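Long-range contacts in aldehyde dehydrogenase (Listeria monocytogenes, PDB 3K9D), which probably oxidises aldehyde or oxo groups of its substrates with NAD or NADP as electron acceptor: residues L292-M298 with P337-K342; I302-V307 with K342-I346; E99-M103 with R444-V449; Y84-T90 with P436-F440. The contacts are given in a common frame with arbitrary orientation. Residues are numbered along the deposited sequence.

Contact 1: L292-M298 with P337-K342; sequences LRPNGSM and PYSREK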
loop_
_atom_site.group_PDB
_atom_site.type_symbol
_atom_site.label_atom_id
_atom_site.label_comp_id
_atom_site.label_asym_id
_atom_site.label_seq_id
_atom_site.Cartn_x
_atom_site.Cartn_y
_atom_site.Cartn_z
ATOM N N LEU A 292 9.366 -14.115 30.136
ATOM C CA LEU A 292 10.436 -13.461 29.384
ATOM C C LEU A 292 11.676 -14.351 29.255
ATOM O O LEU A 292 12.313 -14.686 30.257
ATOM C CB LEU A 292 10.798 -12.104 29.995
ATOM C CG LEU A 292 11.882 -11.289 29.263
ATOM C CD1 LEU A 292 11.404 -10.795 27.901
ATOM C CD2 LEU A 292 12.391 -10.133 30.105
ATOM N N ARG A 293 11.987 -14.725 28.012
ATOM C CA ARG A 293 13.156 -15.531 27.653
ATOM C C ARG A 293 14.445 -14.690 27.720
ATOM O O ARG A 293 14.382 -13.456 27.601
ATOM C CB ARG A 293 12.956 -16.141 26.246
ATOM C CG ARG A 293 12.705 -17.649 26.252
ATOM C CD ARG A 293 11.532 -18.068 25.378
ATOM N NE ARG A 293 11.908 -18.626 24.079
ATOM C CZ ARG A 293 11.472 -18.159 22.910
ATOM N NH1 ARG A 293 11.846 -18.724 21.776
ATOM N NH2 ARG A 293 10.647 -17.126 22.872
ATOM N N PRO A 294 15.612 -15.345 27.941
ATOM C CA PRO A 294 16.904 -14.639 27.996
ATOM C C PRO A 294 17.356 -13.973 26.686
ATOM O O PRO A 294 18.186 -13.060 26.726
ATOM C CB PRO A 294 17.896 -15.743 28.389
ATOM C CG PRO A 294 17.060 -16.815 28.989
ATOM C CD PRO A 294 15.789 -16.784 28.216
ATOM N N ASN A 295 16.826 -14.418 25.546
ATOM C CA ASN A 295 17.114 -13.749 24.267
ATOM C C ASN A 295 16.271 -12.487 24.036
ATOM O O ASN A 295 16.497 -11.742 23.077
ATOM C CB ASN A 295 17.041 -14.725 23.072
ATOM C CG ASN A 295 15.610 -15.032 22.626
ATOM O OD1 ASN A 295 14.676 -15.039 23.425
ATOM N ND2 ASN A 295 15.446 -15.305 21.333
ATOM N N GLY A 296 15.306 -12.259 24.927
ATOM C CA GLY A 296 14.477 -11.063 24.891
ATOM C C GLY A 296 13.081 -11.309 24.360
ATOM O O GLY A 296 12.213 -10.438 24.453
ATOM N N SER A 297 12.862 -12.494 23.798
ATOM C CA SER A 297 11.551 -12.860 23.291
ATOM C C SER A 297 10.614 -13.319 24.419
ATOM O O SER A 297 11.040 -13.580 25.553
ATOM C CB SER A 297 11.672 -13.944 22.223
ATOM O OG SER A 297 12.201 -15.129 22.790
ATOM N N MET A 298 9.330 -13.392 24.098
ATOM C CA MET A 298 8.329 -13.882 25.027
ATOM C C MET A 298 8.188 -15.388 24.787
ATOM O O MET A 298 8.314 -15.848 23.650
ATOM C CB MET A 298 7.000 -13.150 24.811
ATOM C CG MET A 298 7.099 -11.603 24.852
ATOM S SD MET A 298 7.202 -10.862 26.496
ATOM C CE MET A 298 5.479 -11.005 26.980
ATOM N N PRO A 337 8.098 -7.876 30.899
ATOM C CA PRO A 337 7.188 -8.800 30.189
ATOM C C PRO A 337 5.678 -8.454 30.222
ATOM O O PRO A 337 4.986 -8.694 29.232
ATOM C CB PRO A 337 7.454 -10.151 30.871
ATOM C CG PRO A 337 8.098 -9.817 32.172
ATOM C CD PRO A 337 8.948 -8.610 31.853
ATOM N N TYR A 338 5.184 -7.877 31.315
ATOM C CA TYR A 338 3.753 -7.493 31.399
ATOM C C TYR A 338 3.344 -6.315 30.507
ATOM O O TYR A 338 2.164 -6.176 30.145
ATOM C CB TYR A 338 3.327 -7.241 32.852
ATOM C CG TYR A 338 3.413 -8.488 33.685
ATOM C CD1 TYR A 338 2.684 -9.628 33.335
ATOM C CD2 TYR A 338 4.236 -8.546 34.807
ATOM C CE1 TYR A 338 2.773 -10.794 34.090
ATOM C CE2 TYR A 338 4.338 -9.713 35.557
ATOM C CZ TYR A 338 3.594 -10.828 35.194
ATOM O OH TYR A 338 3.677 -11.989 35.937
ATOM N N SER A 339 4.322 -5.485 30.141
ATOM C CA SER A 339 4.102 -4.355 29.243
ATOM C C SER A 339 4.124 -4.762 27.770
ATOM O O SER A 339 4.075 -3.902 26.887
ATOM C CB SER A 339 5.145 -3.257 29.495
ATOM O OG SER A 339 6.427 -3.633 28.994
ATOM N N ARG A 340 4.176 -6.069 27.511
ATOM C CA ARG A 340 4.325 -6.621 26.160
ATOM C C ARG A 340 3.244 -7.656 25.818
ATOM O O ARG A 340 2.427 -8.036 26.668
ATOM C CB ARG A 340 5.728 -7.226 25.993
ATOM C CG ARG A 340 6.884 -6.236 26.289
ATOM C CD ARG A 340 8.253 -6.867 26.119
ATOM N NE ARG A 340 8.360 -7.614 24.864
ATOM C CZ ARG A 340 9.406 -8.369 24.527
ATOM N NH1 ARG A 340 9.422 -9.010 23.362
ATOM N NH2 ARG A 340 10.439 -8.486 25.349
ATOM N N GLU A 341 3.234 -8.104 24.566
ATOM C CA GLU A 341 2.161 -8.944 24.063
ATOM C C GLU A 341 2.246 -10.351 24.657
ATOM O O GLU A 341 3.242 -11.055 24.491
ATOM C CB GLU A 341 2.167 -8.956 22.535
ATOM C CG GLU A 341 1.152 -9.891 21.893
ATOM C CD GLU A 341 1.484 -10.150 20.444
ATOM O OE1 GLU A 341 2.538 -10.768 20.171
ATOM O OE2 GLU A 341 0.701 -9.727 19.578
ATOM N N LYS A 342 1.217 -10.710 25.421
ATOM C CA LYS A 342 1.098 -12.027 26.018
ATOM C C LYS A 342 -0.157 -12.613 25.414
ATOM O O LYS A 342 -1.268 -12.194 25.741
ATOM C CB LYS A 342 0.930 -11.931 27.541
ATOM C CG LYS A 342 1.922 -11.024 28.237
ATOM C CD LYS A 342 1.478 -10.602 29.631
ATOM C CE LYS A 342 0.298 -9.639 29.644
ATOM N NZ LYS A 342 0.506 -8.270 29.069
#
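A single backbone carbonyl, G296 O, receives both terminal nitrogens of R340: NH2 donates at 2.8 Å and 162°, while the bond from NH1, at 3.3 Å and 132°, is weak. The carbonyl is offered by a type I turn, R293 to G296, whose last residue has phi 104°; a CB there would jam against the preceding carbonyl oxygen. N295 OD1 accepts from S297 N (3.1 Å), an Asx turn, and also from S297 OG (2.6 Å). The loop follows helix 281-291 of the catalytic domain, which, as in other aldehyde dehydrogenases, is built on a parallel sheet, here seven-stranded; 337-342 leads through a 3-10 turn toward strand 346-352 of that sheet. M298 lays its CG over one face of the R340 guanidinium (CG to NH1 3.8 Å). Its all-m side chain then carries CE between two carbonyls, 3.3 Å from both P337 O and E341 O, and to 3.8 Å from K342 CG. L292 adds an apolar touch, CB to P337 CB at 4.0 Å, and its CD1 lies 3.6 Å from R340 NH2. R340 also forms a salt bridge with E369 through NE and a hydrogen bond to A334 O through NH2.

Contact 2: I302-V307 with K342-I346; sequences IVGKSV and KLAPI
At the apolar centre I302 (p, t) points toward 342-346, its CD1 4.1 Å from A344 CB and 4.2 Å from I346 CD1. V303 CG1 meets L343 CB at 4.2 Å, and V307 CG2 (chi1 t) meets P345 CG at 3.8 Å. Between I302, in 3-10 conformation, and V307, which starts helix 307-313, the chain is irregular, as is 342-345. The CA register is V303-L343 5.2 Å, G304-A344 5.3 Å, V307-P345 6.4 Å. I302 to K305 form a type II turn (V303 phi/psi -67/121, G304 65/23; K305 N to I302 O 3.3 Å); L343 (-86/68) and P345 (-69/58) centre inverse gamma turns. The loop before helix 307-313 packs on the lead-in to strand 346-352 of the catalytic domain's parallel sheet. G304 N donates to L343 O (3.0 Å, 164°), which V303 CA approaches at 3.3 Å. S306 OG caps H309 N. K305 O sits 3.1 Å from P345 CD without a hydrogen-bond partner in the model. With one hydrogen bond, the contact depends largely on apolar fit.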
loop_
_atom_site.group_PDB
_atom_site.type_symbol
_atom_site.label_atom_id
_atom_site.label_comp_id
_atom_site.label_asym_id
_atom_site.label_seq_id
_atom_site.Cartn_x
_atom_site.Cartn_y
_atom_site.Cartn_z
ATOM N N ILE A 302 3.295 -20.331 26.612
ATOM C CA ILE A 302 2.095 -19.766 27.228
ATOM C C ILE A 302 0.955 -19.534 26.230
ATOM O O ILE A 302 -0.199 -19.374 26.641
ATOM C CB ILE A 302 2.410 -18.429 27.974
ATOM C CG1 ILE A 302 2.824 -17.321 26.984
ATOM C CG2 ILE A 302 3.458 -18.652 29.067
ATOM C CD1 ILE A 302 2.740 -15.894 27.527
ATOM N N VAL A 303 1.283 -19.538 24.933
ATOM C CA VAL A 303 0.380 -19.069 23.875
ATOM C C VAL A 303 -0.850 -19.956 23.712
ATOM O O VAL A 303 -0.728 -21.159 23.476
ATOM C CB VAL A 303 1.124 -18.897 22.516
ATOM C CG1 VAL A 303 0.145 -18.598 21.380
ATOM C CG2 VAL A 303 2.179 -17.780 22.619
ATOM N N GLY A 304 -2.026 -19.343 23.876
ATOM C CA GLY A 304 -3.307 -20.033 23.741
ATOM C C GLY A 304 -3.592 -21.110 24.774
ATOM O O GLY A 304 -4.410 -22.012 24.525
ATOM N N LYS A 305 -2.938 -21.010 25.935
ATOM C CA LYS A 305 -3.080 -22.037 26.972
ATOM C C LYS A 305 -3.950 -21.551 28.116
ATOM O O LYS A 305 -4.074 -20.352 28.353
ATOM C CB LYS A 305 -1.717 -22.512 27.486
ATOM C CG LYS A 305 -0.782 -23.116 26.426
ATOM C CD LYS A 305 -1.390 -24.330 25.717
ATOM C CE LYS A 305 -0.306 -25.305 25.265
ATOM N NZ LYS A 305 -0.858 -26.603 24.782
ATOM N N SER A 306 -4.548 -22.500 28.830
ATOM C CA SER A 306 -5.391 -22.197 29.970
ATOM C C SER A 306 -4.601 -21.586 31.140
ATOM O O SER A 306 -3.378 -21.744 31.233
ATOM C CB SER A 306 -6.069 -23.471 30.437
ATOM O OG SER A 306 -5.141 -24.270 31.139
ATOM N N VAL A 307 -5.327 -20.906 32.018
ATOM C CA VAL A 307 -4.791 -20.352 33.270
ATOM C C VAL A 307 -4.076 -21.407 34.102
ATOM O O VAL A 307 -2.962 -21.177 34.576
ATOM C CB VAL A 307 -5.913 -19.681 34.094
ATOM C CG1 VAL A 307 -5.490 -19.435 35.543
ATOM C CG2 VAL A 307 -6.324 -18.364 33.433
ATOM N N LYS A 342 1.217 -10.710 25.421
ATOM C CA LYS A 342 1.098 -12.027 26.018
ATOM C C LYS A 342 -0.157 -12.613 25.414
ATOM O O LYS A 342 -1.268 -12.194 25.741
ATOM C CB LYS A 342 0.930 -11.931 27.541
ATOM C CG LYS A 342 1.922 -11.024 28.237
ATOM C CD LYS A 342 1.478 -10.602 29.631
ATOM C CE LYS A 342 0.298 -9.639 29.644
ATOM N NZ LYS A 342 0.506 -8.270 29.069
ATOM N N LEU A 343 0.017 -13.554 24.502
ATOM C CA LEU A 343 -1.117 -14.122 23.785
ATOM C C LEU A 343 -1.689 -15.266 24.606
ATOM O O LEU A 343 -1.615 -16.420 24.211
ATOM C CB LEU A 343 -0.692 -14.600 22.396
ATOM C CG LEU A 343 -0.439 -13.554 21.309
ATOM C CD1 LEU A 343 -0.007 -14.241 20.016
ATOM C CD2 LEU A 343 -1.673 -12.677 21.066
ATOM N N ALA A 344 -2.273 -14.905 25.746
ATOM C CA ALA A 344 -2.608 -15.823 26.830
ATOM C C ALA A 344 -3.488 -15.061 27.814
ATOM O O ALA A 344 -3.409 -13.827 27.865
ATOM C CB ALA A 344 -1.316 -16.289 27.531
ATOM N N PRO A 345 -4.306 -15.778 28.628
ATOM C CA PRO A 345 -5.169 -15.129 29.634
ATOM C C PRO A 345 -4.372 -14.495 30.796
ATOM O O PRO A 345 -4.547 -14.841 31.980
ATOM C CB PRO A 345 -6.078 -16.279 30.113
ATOM C CG PRO A 345 -5.226 -17.511 29.939
ATOM C CD PRO A 345 -4.467 -17.249 28.647
ATOM N N ILE A 346 -3.477 -13.575 30.435
ATOM C CA ILE A 346 -2.644 -12.855 31.385
ATOM C C ILE A 346 -2.773 -11.353 31.108
ATOM O O ILE A 346 -2.622 -10.914 29.962
ATOM C CB ILE A 346 -1.127 -13.255 31.286
ATOM C CG1 ILE A 346 -0.948 -14.772 31.332
ATOM C CG2 ILE A 346 -0.298 -12.547 32.402
ATOM C CD1 ILE A 346 0.476 -15.262 31.040
#

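Contact 3: E99-M103 with R444-V449; sequences EKKVM and RIATGV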
loop_
_atom_site.group_PDB
_atom_site.type_symbol
_atom_site.label_atom_id
_atom_site.label_comp_id
_atom_site.label_asym_id
_atom_site.label_seq_id
_atom_site.Cartn_x
_atom_site.Cartn_y
_atom_site.Cartn_z
ATOM N N GLU A 99 -19.328 13.805 -15.885
ATOM C CA GLU A 99 -18.970 15.214 -15.641
ATOM C C GLU A 99 -17.461 15.425 -15.737
ATOM O O GLU A 99 -16.995 16.336 -16.428
ATOM C CB GLU A 99 -19.455 15.689 -14.258
ATOM C CG GLU A 99 -20.915 15.355 -13.907
ATOM C CD GLU A 99 -21.891 15.649 -15.039
ATOM O OE1 GLU A 99 -21.973 16.818 -15.482
ATOM O OE2 GLU A 99 -22.574 14.699 -15.485
ATOM N N LYS A 100 -16.708 14.584 -15.032
ATOM C CA LYS A 100 -15.249 14.617 -15.078
ATOM C C LYS A 100 -14.678 13.896 -16.309
ATOM O O LYS A 100 -13.508 14.102 -16.668
ATOM C CB LYS A 100 -14.669 14.025 -13.795
ATOM C CG LYS A 100 -14.618 15.014 -12.634
ATOM C CD LYS A 100 -13.754 14.492 -11.500
ATOM C CE LYS A 100 -13.325 15.613 -10.547
ATOM N NZ LYS A 100 -14.430 16.105 -9.665
ATOM N N LYS A 101 -15.521 13.072 -16.945
ATOM C CA LYS A 101 -15.154 12.199 -18.072
ATOM C C LYS A 101 -14.061 11.212 -17.676
ATOM O O LYS A 101 -13.052 11.064 -18.363
ATOM C CB LYS A 101 -14.805 13.007 -19.326
ATOM C CG LYS A 101 -16.021 13.498 -20.072
ATOM C CD LYS A 101 -15.636 14.427 -21.216
ATOM C CE LYS A 101 -15.892 15.887 -20.851
ATOM N NZ LYS A 101 -17.339 16.254 -20.989
ATOM N N VAL A 102 -14.286 10.556 -16.535
ATOM C CA VAL A 102 -13.370 9.570 -15.966
ATOM C C VAL A 102 -14.167 8.312 -15.568
ATOM O O VAL A 102 -15.105 8.386 -14.773
ATOM C CB VAL A 102 -12.630 10.112 -14.707
ATOM C CG1 VAL A 102 -11.694 9.045 -14.113
ATOM C CG2 VAL A 102 -11.841 11.381 -15.007
ATOM N N MET A 103 -13.786 7.168 -16.129
ATOM C CA MET A 103 -14.362 5.880 -15.758
ATOM C C MET A 103 -13.384 5.148 -14.853
ATOM O O MET A 103 -12.172 5.354 -14.963
ATOM C CB MET A 103 -14.637 5.034 -17.007
ATOM C CG MET A 103 -15.419 5.761 -18.100
ATOM S SD MET A 103 -16.117 4.651 -19.343
ATOM C CE MET A 103 -14.668 4.127 -20.255
ATOM N N ARG A 444 -8.103 3.996 -14.154
ATOM C CA ARG A 444 -8.888 5.148 -14.572
ATOM C C ARG A 444 -8.732 5.487 -16.039
ATOM O O ARG A 444 -7.617 5.573 -16.564
ATOM C CB ARG A 444 -8.577 6.358 -13.706
ATOM C CG ARG A 444 -9.048 6.172 -12.282
ATOM C CD ARG A 444 -8.102 6.827 -11.354
ATOM N NE ARG A 444 -8.402 6.568 -9.949
ATOM C CZ ARG A 444 -7.676 5.778 -9.170
ATOM N NH1 ARG A 444 -6.624 5.127 -9.662
ATOM N NH2 ARG A 444 -8.002 5.638 -7.891
ATOM N N ILE A 445 -9.868 5.669 -16.699
ATOM C CA ILE A 445 -9.899 5.933 -18.129
ATOM C C ILE A 445 -10.436 7.339 -18.262
ATOM O O ILE A 445 -11.579 7.602 -17.889
ATOM C CB ILE A 445 -10.789 4.911 -18.895
ATOM C CG1 ILE A 445 -10.302 3.489 -18.630
ATOM C CG2 ILE A 445 -10.812 5.211 -20.404
ATOM C CD1 ILE A 445 -10.943 2.807 -17.426
ATOM N N ALA A 446 -9.591 8.240 -18.760
ATOM C CA ALA A 446 -9.887 9.666 -18.745
ATOM C C ALA A 446 -9.763 10.304 -20.116
ATOM O O ALA A 446 -8.795 10.048 -20.835
ATOM C CB ALA A 446 -8.984 10.374 -17.759
ATOM N N THR A 447 -10.754 11.138 -20.442
ATOM C CA THR A 447 -10.847 11.879 -21.699
ATOM C C THR A 447 -10.309 13.297 -21.542
ATOM O O THR A 447 -10.589 13.953 -20.538
ATOM C CB THR A 447 -12.326 11.940 -22.174
ATOM O OG1 THR A 447 -12.847 10.608 -22.264
ATOM C CG2 THR A 447 -12.473 12.627 -23.530
ATOM N N GLY A 448 -9.548 13.760 -22.542
ATOM C CA GLY A 448 -9.039 15.126 -22.578
ATOM C C GLY A 448 -10.111 16.188 -22.471
ATOM O O GLY A 448 -11.134 16.128 -23.156
ATOM N N VAL A 449 -9.877 17.144 -21.580
ATOM C CA VAL A 449 -10.802 18.257 -21.354
ATOM C C VAL A 449 -10.122 19.611 -21.631
ATOM O O VAL A 449 -10.770 20.663 -21.625
ATOM C CB VAL A 449 -11.421 18.215 -19.912
ATOM C CG1 VAL A 449 -12.357 17.001 -19.745
ATOM C CG2 VAL A 449 -10.336 18.210 -18.832
HETATM O O HOH W 1 -10.731 13.675 -17.858
HETATM O O HOH W 2 -13.252 8.516 -20.245
#
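Two strand ends run antiparallel, their end-to-end directions 148° apart. M103 and I445 form a hydrogen-bonded pair, M103 N to I445 O and I445 N to M103 O both measuring 2.9 Å. V102 and A446 form the next, non-hydrogen-bonded pair, with CA atoms 4.5 Å apart, and T447 N to K101 O (3.1 Å) adds a third bond. CA-H...O contacts accompany these, such as V102 CA to I445 O at 3.3 Å. K101, at phi/psi 60/49, and V102 form a G1 bulge opposite D97, where strand 102-116 turns back from strand 92-97.

Side chains alternate between the faces. V102 CG2 meets A446 CB at 4.1 Å on one; M103 CE meets I445 CG2 at 4.0 Å on the other. The K101 aliphatic chain brings CE to 3.9 Å from V449 CG1. Water 1 donates to K100 O (3.1 Å) and T447 O (2.7 Å); water 2 donates to K101 O (3.2 Å) and I445 O (3.0 Å) and lies 2.9 Å from T447 OG1.

R444-T447 also pair in parallel with a strand of the second subunit, and R444 NH2 forms a salt bridge with D432 of that subunit. This is the arm by which aldehyde dehydrogenase subunits join into dimers. Backbone bonds on both flanks of 444-447 imply that this strand stitches its own sheet to its neighbour's, with the R444 charge paired across the interface.

Contact 4: Y84-T90 with P436-F440; sequences YIKDMKT and PENLF
Y84, near the end of helix 67-85, sets its ring (chi1 t) with CE2 4.2 Å from P436 CD; its OH is 2.8 Å from water 3, which weakly accepts from E437 N at 3.5 Å. I85 (chi1 p) brings CG2 3.7 Å from P436 CG. I85 to M88 make a type I turn, closed by M88 N to I85 O at 3.2 Å. M88 (m, t, p) points toward the other segment, CE 3.8 Å from P436 CB and 3.7 Å from E437 OE1. T90 CG2 packs on P436 CB (3.8 Å) and F440 CE2 (4.2 Å), its O over one face of the F440 ring (chi1 p, chi2 89°), 4.2 Å from CD2; OG1 bonds to K134 O. The nearest CA pair is T90-P436, 7.0 Å. P436-N438 form a 3-10 turn, L439 N to P436 O at 2.9 Å. No direct hydrogen bond joins the segments: P436 plugs the hollow at the base of the three-stranded antiparallel arm (92-97, 102-116, 440-447), the oligomerisation element of the aldehyde dehydrogenase fold.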
loop_
_atom_site.group_PDB
_atom_site.type_symbol
_atom_site.label_atom_id
_atom_site.label_comp_id
_atom_site.label_asym_id
_atom_site.label_seq_id
_atom_site.Cartn_x
_atom_site.Cartn_y
_atom_site.Cartn_z
ATOM N N TYR A 84 -20.593 -9.108 4.840
ATOM C CA TYR A 84 -19.987 -7.811 4.517
ATOM C C TYR A 84 -19.626 -7.681 3.022
ATOM O O TYR A 84 -19.771 -6.598 2.438
ATOM C CB TYR A 84 -18.766 -7.530 5.415
ATOM C CG TYR A 84 -17.823 -6.466 4.875
ATOM C CD1 TYR A 84 -18.153 -5.110 4.927
ATOM C CD2 TYR A 84 -16.603 -6.822 4.310
ATOM C CE1 TYR A 84 -17.288 -4.135 4.416
ATOM C CE2 TYR A 84 -15.739 -5.868 3.787
ATOM C CZ TYR A 84 -16.082 -4.527 3.846
ATOM O OH TYR A 84 -15.212 -3.585 3.331
ATOM N N ILE A 85 -19.177 -8.777 2.405
ATOM C CA ILE A 85 -18.656 -8.726 1.024
ATOM C C ILE A 85 -19.647 -9.057 -0.097
ATOM O O ILE A 85 -19.429 -8.647 -1.234
ATOM C CB ILE A 85 -17.324 -9.556 0.821
ATOM C CG1 ILE A 85 -17.576 -11.073 0.767
ATOM C CG2 ILE A 85 -16.288 -9.201 1.857
ATOM C CD1 ILE A 85 -16.315 -11.910 0.562
ATOM N N LYS A 86 -20.733 -9.771 0.211
ATOM C CA LYS A 86 -21.643 -10.290 -0.830
ATOM C C LYS A 86 -22.203 -9.271 -1.860
ATOM O O LYS A 86 -22.359 -9.601 -3.036
ATOM C CB LYS A 86 -22.781 -11.122 -0.205
ATOM C CG LYS A 86 -23.839 -10.361 0.586
ATOM C CD LYS A 86 -25.000 -11.301 0.943
ATOM C CE LYS A 86 -26.294 -10.541 1.245
ATOM N NZ LYS A 86 -26.212 -9.690 2.473
ATOM N N ASP A 87 -22.492 -8.044 -1.426
ATOM C CA ASP A 87 -23.114 -7.054 -2.313
ATOM C C ASP A 87 -22.153 -5.954 -2.796
ATOM O O ASP A 87 -22.558 -5.037 -3.521
ATOM C CB ASP A 87 -24.359 -6.446 -1.656
ATOM C CG ASP A 87 -25.486 -7.458 -1.487
ATOM O OD1 ASP A 87 -25.649 -8.329 -2.366
ATOM O OD2 ASP A 87 -26.217 -7.373 -0.482
ATOM N N MET A 88 -20.884 -6.075 -2.411
ATOM C CA MET A 88 -19.833 -5.129 -2.809
ATOM C C MET A 88 -19.469 -5.276 -4.293
ATOM O O MET A 88 -19.430 -6.391 -4.820
ATOM C CB MET A 88 -18.586 -5.321 -1.945
ATOM C CG MET A 88 -18.690 -4.799 -0.492
ATOM S SD MET A 88 -17.223 -5.201 0.503
ATOM C CE MET A 88 -15.923 -4.365 -0.427
ATOM N N LYS A 89 -19.205 -4.149 -4.955
ATOM C CA LYS A 89 -18.804 -4.148 -6.372
ATOM C C LYS A 89 -17.283 -4.219 -6.434
ATOM O O LYS A 89 -16.595 -3.328 -5.923
ATOM C CB LYS A 89 -19.292 -2.895 -7.109
ATOM C CG LYS A 89 -20.398 -2.094 -6.439
ATOM C CD LYS A 89 -21.769 -2.359 -7.019
ATOM C CE LYS A 89 -22.817 -1.569 -6.240
ATOM N NZ LYS A 89 -24.159 -1.613 -6.872
ATOM N N THR A 90 -16.757 -5.292 -7.026
ATOM C CA THR A 90 -15.316 -5.585 -6.972
ATOM C C THR A 90 -14.712 -6.019 -8.313
ATOM O O THR A 90 -13.492 -6.212 -8.420
ATOM C CB THR A 90 -14.996 -6.688 -5.913
ATOM O OG1 THR A 90 -15.638 -7.919 -6.274
ATOM C CG2 THR A 90 -15.437 -6.268 -4.519
ATOM N N PRO A 436 -11.738 -6.872 0.395
ATOM C CA PRO A 436 -11.715 -6.776 -1.076
ATOM C C PRO A 436 -11.065 -5.510 -1.630
ATOM O O PRO A 436 -10.268 -5.588 -2.560
ATOM C CB PRO A 436 -13.200 -6.812 -1.440
ATOM C CG PRO A 436 -13.792 -7.673 -0.385
ATOM C CD PRO A 436 -13.082 -7.232 0.883
ATOM N N GLU A 437 -11.378 -4.367 -1.022
ATOM C CA GLU A 437 -10.911 -3.062 -1.488
ATOM C C GLU A 437 -9.413 -2.804 -1.302
ATOM O O GLU A 437 -8.896 -1.796 -1.785
ATOM C CB GLU A 437 -11.746 -1.945 -0.840
ATOM C CG GLU A 437 -13.173 -1.855 -1.384
ATOM C CD GLU A 437 -13.991 -0.721 -0.784
ATOM O OE1 GLU A 437 -15.230 -0.765 -0.911
ATOM O OE2 GLU A 437 -13.413 0.217 -0.191
ATOM N N ASN A 438 -8.725 -3.705 -0.604
ATOM C CA ASN A 438 -7.264 -3.689 -0.506
ATOM C C ASN A 438 -6.601 -4.672 -1.472
ATOM O O ASN A 438 -5.372 -4.840 -1.464
ATOM C CB ASN A 438 -6.827 -4.036 0.917
ATOM C CG ASN A 438 -7.483 -3.158 1.958
ATOM O OD1 ASN A 438 -8.527 -3.505 2.491
ATOM N ND2 ASN A 438 -6.888 -2.007 2.229
ATOM N N LEU A 439 -7.426 -5.349 -2.270
ATOM C CA LEU A 439 -6.974 -6.437 -3.130
ATOM C C LEU A 439 -7.397 -6.269 -4.588
ATOM O O LEU A 439 -7.445 -7.236 -5.351
ATOM C CB LEU A 439 -7.436 -7.789 -2.574
ATOM C CG LEU A 439 -6.815 -8.111 -1.206
ATOM C CD1 LEU A 439 -7.683 -9.108 -0.482
ATOM C CD2 LEU A 439 -5.348 -8.606 -1.335
ATOM N N PHE A 440 -7.733 -5.039 -4.951
ATOM C CA PHE A 440 -7.765 -4.638 -6.359
ATOM C C PHE A 440 -7.209 -3.231 -6.526
ATOM O O PHE A 440 -7.292 -2.411 -5.600
ATOM C CB PHE A 440 -9.144 -4.837 -7.045
ATOM C CG PHE A 440 -10.256 -3.974 -6.512
ATOM C CD1 PHE A 440 -10.497 -2.711 -7.045
ATOM C CD2 PHE A 440 -11.099 -4.447 -5.515
ATOM C CE1 PHE A 440 -11.539 -1.918 -6.561
ATOM C CE2 PHE A 440 -12.147 -3.668 -5.029
ATOM C CZ PHE A 440 -12.365 -2.400 -5.543
HETATM O O HOH W 3 -12.639 -3.625 2.135
#

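In the fold
Contacts 1 and 2 belong to the half with the parallel seven-stranded sheet. They share K342 and touch where Y338 CE1 packs 3.9 Å from I346 CG2; both tie the chain between helices 281-291 and 307-313 to the approach to strand 346-352. Contact 2 is buried and mostly apolar, whereas contact 1, partly buried, combines an arginine-to-carbonyl bond with packing of M298 and L292. Contacts 3 and 4 lie on the opposite side of the chain's centre, their centres 24 Å apart, and join early to late chain. Contact 4 is mostly apolar, without a direct hydrogen bond, at the root of strand 440-447; contact 3, at its far end, is backbone-bonded, partly hydrated and touched by the second subunit.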